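Local coordinates for mercuric reductase (Metallosphaera sedula, PDB 4YWO), which probably reduces mercuric ion to elemental mercury with NADPH, as an FAD-dependent homodimeric flavoenzyme, at residues I21-A26 with G47-T52. Sequence-based numbering, arbitrary orientation.
Sequences IGYGAA and GEIGGT. With FAD (flavin-adenine dinucleotide), chain B.
Tyr23 carries most of the contact between 21-26 and 47-52. From CB its ring leaves with CG near both the backbone N and the backbone C (chi1 54°). CD1 passes beside Glu48 O. CE1 lies 3.4 Å from Gly47 O and also passes Glu48 O. CD2, CE2 and CZ lie under the CD1 methyl of Ile49. This methyl sits over one ring face, displaced from the ring centre toward CE2 and CZ, 3.6 Å from the ring centroid, in a CH-pi contact. At the tip, Tyr23 OH donates a short hydrogen bond of 2.6 Å to Gly47 O. The bond lies in the carbonyl plane, on a lone pair, with the acceptor at the ring edge. It ties down the ring tip while Ile49 covers a face. Leu43, Leu115 and Phe28 also pack on this side chain.

The backbones meet at Gly24 and Gly51, whose CA atoms are 3.9 Å apart. Gly50 N donates a weak hydrogen bond to Tyr23 O, and Gly24 CA-H points at Gly50 O. With no side chain at Gly51, its backbone lies close against Gly24 and the FAD. Ala26 N donates a hydrogen bond to FAD O1P at 3.2 Å, and Thr52 N donates a nearly straight one (167°) to FAD O1A. The start of helix 25-36 and the backbone at Thr52 both meet the pyrophosphate, and these amides probably help offset its charge. Such a glycine-rich turn between strand 16-21 and helix 25-36 is typical of the Rossmann-type FAD site in pyridine nucleotide-disulfide oxidoreductases.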
ATOM      1  N   ILE A  21       6.379 -30.870  14.887  1.00 14.46           N
ATOM      2  CA  ILE A  21       5.018 -31.317  15.112  1.00 15.34           C
ATOM      3  C   ILE A  21       4.045 -30.298  14.583  1.00 15.22           C
ATOM      4  O   ILE A  21       3.833 -29.256  15.184  1.00 14.74           O
ATOM      5  CB  ILE A  21       4.674 -31.646  16.561  1.00 16.43           C
ATOM      6  CG1 ILE A  21       5.841 -32.392  17.265  1.00 18.15           C
ATOM      7  CG2 ILE A  21       3.338 -32.337  16.632  1.00 18.75           C
ATOM      8  CD1 ILE A  21       6.097 -33.729  16.736  1.00 18.12           C
ATOM      9  N   GLY A  22       3.411 -30.639  13.474  1.00 15.70           N
ATOM     10  CA  GLY A  22       2.425 -29.791  12.785  1.00 15.12           C
ATOM     11  C   GLY A  22       3.000 -29.272  11.439  1.00 15.71           C
ATOM     12  O   GLY A  22       4.166 -28.933  11.359  1.00 17.83           O
ATOM     13  N   TYR A  23       2.141 -29.278  10.401  1.00 16.25           N
ATOM     14  CA  TYR A  23       2.596 -28.902   9.058  1.00 15.68           C
ATOM     15  C   TYR A  23       1.782 -27.753   8.393  1.00 16.67           C
ATOM     16  O   TYR A  23       1.325 -27.826   7.254  1.00 18.58           O
ATOM     17  CB  TYR A  23       2.785 -30.120   8.158  1.00 17.10           C
ATOM     18  CG  TYR A  23       1.700 -31.108   7.934  1.00 17.00           C
ATOM     19  CD1 TYR A  23       0.335 -30.804   7.988  1.00 17.81           C
ATOM     20  CD2 TYR A  23       2.075 -32.436   7.683  1.00 18.32           C
ATOM     21  CE1 TYR A  23      -0.626 -31.763   7.699  1.00 20.02           C
ATOM     22  CE2 TYR A  23       1.093 -33.387   7.396  1.00 20.67           C
ATOM     23  CZ  TYR A  23      -0.242 -33.078   7.457  1.00 20.99           C
ATOM     24  OH  TYR A  23      -1.216 -34.031   7.199  1.00 22.65           O
ATOM     25  N   GLY A  24       1.457 -26.804   9.258  1.00 15.99           N
ATOM     26  CA  GLY A  24       0.961 -25.484   8.861  1.00 17.98           C
ATOM     27  C   GLY A  24       2.104 -24.519   8.575  1.00 15.55           C
ATOM     28  O   GLY A  24       3.242 -24.882   8.291  1.00 16.19           O
ATOM     29  N   ALA A  25       1.818 -23.256   8.676  1.00 15.83           N
ATOM     30  CA  ALA A  25       2.763 -22.187   8.362  1.00 16.49           C
ATOM     31  C   ALA A  25       4.036 -22.260   9.208  1.00 16.01           C
ATOM     32  O   ALA A  25       5.150 -22.201   8.680  1.00 16.50           O
ATOM     33  CB  ALA A  25       2.063 -20.825   8.673  1.00 18.47           C
ATOM     34  N   ALA A  26       3.888 -22.443  10.529  1.00 15.55           N
ATOM     35  CA  ALA A  26       5.057 -22.562  11.400  1.00 14.28           C
ATOM     36  C   ALA A  26       5.900 -23.806  11.056  1.00 14.19           C
ATOM     37  O   ALA A  26       7.136 -23.753  11.043  1.00 16.02           O
ATOM     38  CB  ALA A  26       4.679 -22.499  12.849  1.00 15.14           C
ATOM     39  N   GLY A  47      -4.309 -33.933   9.200  1.00 32.26           N
ATOM     40  CA  GLY A  47      -5.152 -32.943   8.564  1.00 25.88           C
ATOM     41  C   GLY A  47      -4.547 -32.501   7.225  1.00 24.49           C
ATOM     42  O   GLY A  47      -3.555 -33.060   6.706  1.00 23.10           O
ATOM     43  N   GLU A  48      -5.250 -31.552   6.583  1.00 23.04           N
ATOM     44  CA  GLU A  48      -4.803 -31.059   5.287  1.00 21.20           C
ATOM     45  C   GLU A  48      -3.413 -30.440   5.343  1.00 21.68           C
ATOM     46  O   GLU A  48      -3.089 -29.614   6.222  1.00 19.49           O
ATOM     47  CB  GLU A  48      -5.837 -30.090   4.667  1.00 27.51           C
ATOM     48  CG  GLU A  48      -7.228 -30.660   4.517  1.00 37.45           C
ATOM     49  CD  GLU A  48      -8.239 -29.750   3.830  1.00 45.85           C
ATOM     50  OE1 GLU A  48      -8.637 -30.142   2.714  1.00 53.45           O
ATOM     51  OE2 GLU A  48      -8.702 -28.718   4.413  1.00 49.17           O
ATOM     52  N   ILE A  49      -2.570 -30.744   4.379  1.00 21.63           N
ATOM     53  CA  ILE A  49      -1.260 -30.145   4.279  1.00 21.47           C
ATOM     54  C   ILE A  49      -1.400 -28.607   4.145  1.00 22.65           C
ATOM     55  O   ILE A  49      -2.272 -28.079   3.492  1.00 20.89           O
ATOM     56  CB  ILE A  49      -0.511 -30.688   3.003  1.00 25.83           C
ATOM     57  CG1 ILE A  49      -0.279 -32.217   3.098  1.00 32.33           C
ATOM     58  CG2 ILE A  49       0.839 -30.110   2.880  1.00 27.71           C
ATOM     59  CD1 ILE A  49       0.767 -32.541   4.115  1.00 39.32           C
ATOM     60  N   GLY A  50      -0.562 -27.895   4.880  1.00 20.91           N
ATOM     61  CA  GLY A  50      -0.601 -26.434   4.887  1.00 19.82           C
ATOM     62  C   GLY A  50      -1.392 -25.847   6.011  1.00 18.16           C
ATOM     63  O   GLY A  50      -1.257 -24.656   6.305  1.00 18.72           O
ATOM     64  N   GLY A  51      -2.104 -26.656   6.775  1.00 16.86           N
ATOM     65  CA  GLY A  51      -2.765 -26.140   7.933  1.00 16.70           C
ATOM     66  C   GLY A  51      -3.848 -25.115   7.705  1.00 18.73           C
ATOM     67  O   GLY A  51      -4.619 -25.264   6.754  1.00 21.48           O
ATOM     68  N   THR A  52      -4.017 -24.175   8.618  1.00 16.43           N
ATOM     69  CA  THR A  52      -5.165 -23.342   8.637  1.00 18.29           C
ATOM     70  C   THR A  52      -5.189 -22.289   7.547  1.00 18.75           C
ATOM     71  O   THR A  52      -6.250 -22.099   6.934  1.00 18.55           O
ATOM     72  CB  THR A  52      -5.246 -22.632  10.007  1.00 20.28           C
ATOM     73  OG1 THR A  52      -5.476 -23.673  11.020  1.00 21.11           O
ATOM     74  CG2 THR A  52      -6.377 -21.624  10.066  1.00 21.94           C
TER
HETATM   75  PA  FAD B 501      -1.645 -24.466  12.040  1.00 17.78           P
HETATM   76  O1A FAD B 501      -1.427 -24.068  10.600  1.00 19.64           O
HETATM   77  O2A FAD B 501      -3.029 -24.839  12.516  1.00 18.26           O
HETATM   78  O5B FAD B 501      -0.649 -25.684  12.383  1.00 17.74           O
HETATM   79  C5B FAD B 501      -1.142 -26.868  13.005  1.00 17.11           C
HETATM   80  C4B FAD B 501      -1.045 -28.033  12.027  1.00 17.73           C
HETATM   81  O4B FAD B 501      -0.340 -29.117  12.637  1.00 19.23           O
HETATM   82  C3B FAD B 501      -2.423 -28.537  11.631  1.00 20.09           C
HETATM   83  O3B FAD B 501      -2.601 -28.419  10.217  1.00 25.99           O
HETATM   84  C2B FAD B 501      -2.477 -29.994  12.042  1.00 19.08           C
HETATM   85  O2B FAD B 501      -2.690 -30.819  10.893  1.00 23.94           O
HETATM   86  C1B FAD B 501      -1.128 -30.311  12.668  1.00 18.32           C
HETATM   87  N9A FAD B 501      -1.318 -30.749  14.073  1.00 17.10           N
HETATM   88  C8A FAD B 501      -2.016 -30.090  15.016  1.00 16.71           C
HETATM   89  N7A FAD B 501      -1.998 -30.758  16.197  1.00 19.54           N
HETATM   90  C5A FAD B 501      -1.271 -31.877  16.017  1.00 17.10           C
HETATM   91  C6A FAD B 501      -0.855 -33.026  16.854  1.00 17.35           C
HETATM   92  N6A FAD B 501      -1.221 -33.114  18.156  1.00 20.32           N
HETATM   93  N1A FAD B 501      -0.096 -33.984  16.276  1.00 18.49           N
HETATM   94  C2A FAD B 501       0.275 -33.908  14.984  1.00 19.44           C
HETATM   95  N3A FAD B 501      -0.067 -32.895  14.167  1.00 19.50           N
HETATM   96  C4A FAD B 501      -0.826 -31.867  14.615  1.00 17.83           C
HETATM   97  N1  FAD B 501      -3.633 -14.660   9.663  1.00 16.17           N
HETATM   98  C2  FAD B 501      -3.118 -13.654   8.913  1.00 19.73           C
HETATM   99  O2  FAD B 501      -1.940 -13.292   9.121  1.00 18.81           O
HETATM  100  N3  FAD B 501      -3.824 -13.029   7.953  1.00 18.22           N
HETATM  101  C4  FAD B 501      -5.090 -13.357   7.668  1.00 22.99           C
HETATM  102  O4  FAD B 501      -5.720 -12.757   6.769  1.00 24.59           O
HETATM  103  C4X FAD B 501      -5.728 -14.449   8.443  1.00 19.87           C
HETATM  104  N5  FAD B 501      -7.002 -14.839   8.217  1.00 19.22           N
HETATM  105  C5X FAD B 501      -7.557 -15.839   8.942  1.00 17.24           C
HETATM  106  C6  FAD B 501      -8.869 -16.224   8.692  1.00 16.55           C
HETATM  107  C7  FAD B 501      -9.446 -17.251   9.431  1.00 17.65           C
HETATM  108  C7M FAD B 501     -10.868 -17.666   9.158  1.00 18.69           C
HETATM  109  C8  FAD B 501      -8.662 -17.938  10.491  1.00 18.79           C
HETATM  110  C8M FAD B 501      -9.291 -19.049  11.291  1.00 18.68           C
HETATM  111  C9  FAD B 501      -7.350 -17.556  10.745  1.00 16.81           C
HETATM  112  C9A FAD B 501      -6.773 -16.531  10.005  1.00 17.00           C
HETATM  113  N10 FAD B 501      -5.444 -16.137  10.255  1.00 16.62           N
HETATM  114  C10 FAD B 501      -4.898 -15.094   9.484  1.00 17.59           C
HETATM  115  C1' FAD B 501      -4.648 -16.797  11.293  1.00 16.27           C
HETATM  116  C2' FAD B 501      -3.676 -17.775  10.644  1.00 18.32           C
HETATM  117  O2' FAD B 501      -4.391 -18.642   9.757  1.00 21.07           O
HETATM  118  C3' FAD B 501      -2.955 -18.608  11.697  1.00 20.35           C
HETATM  119  O3' FAD B 501      -2.372 -17.741  12.675  1.00 21.49           O
HETATM  120  C4' FAD B 501      -1.864 -19.463  11.063  1.00 20.13           C
HETATM  121  O4' FAD B 501      -2.463 -20.460  10.228  1.00 23.83           O
HETATM  122  C5' FAD B 501      -1.011 -20.140  12.129  1.00 18.28           C
HETATM  123  O5' FAD B 501      -0.405 -21.309  11.582  1.00 17.38           O
HETATM  124  P   FAD B 501       0.211 -22.439  12.549  1.00 15.20           P
HETATM  125  O1P FAD B 501       1.101 -23.335  11.720  1.00 14.88           O
HETATM  126  O2P FAD B 501       0.762 -21.760  13.779  1.00 14.52           O
HETATM  127  O3P FAD B 501      -1.091 -23.282  12.979  1.00 15.00           O
HETATM  128  O   HOH W   1      -1.209 -22.082   8.430  1.00 19.57           O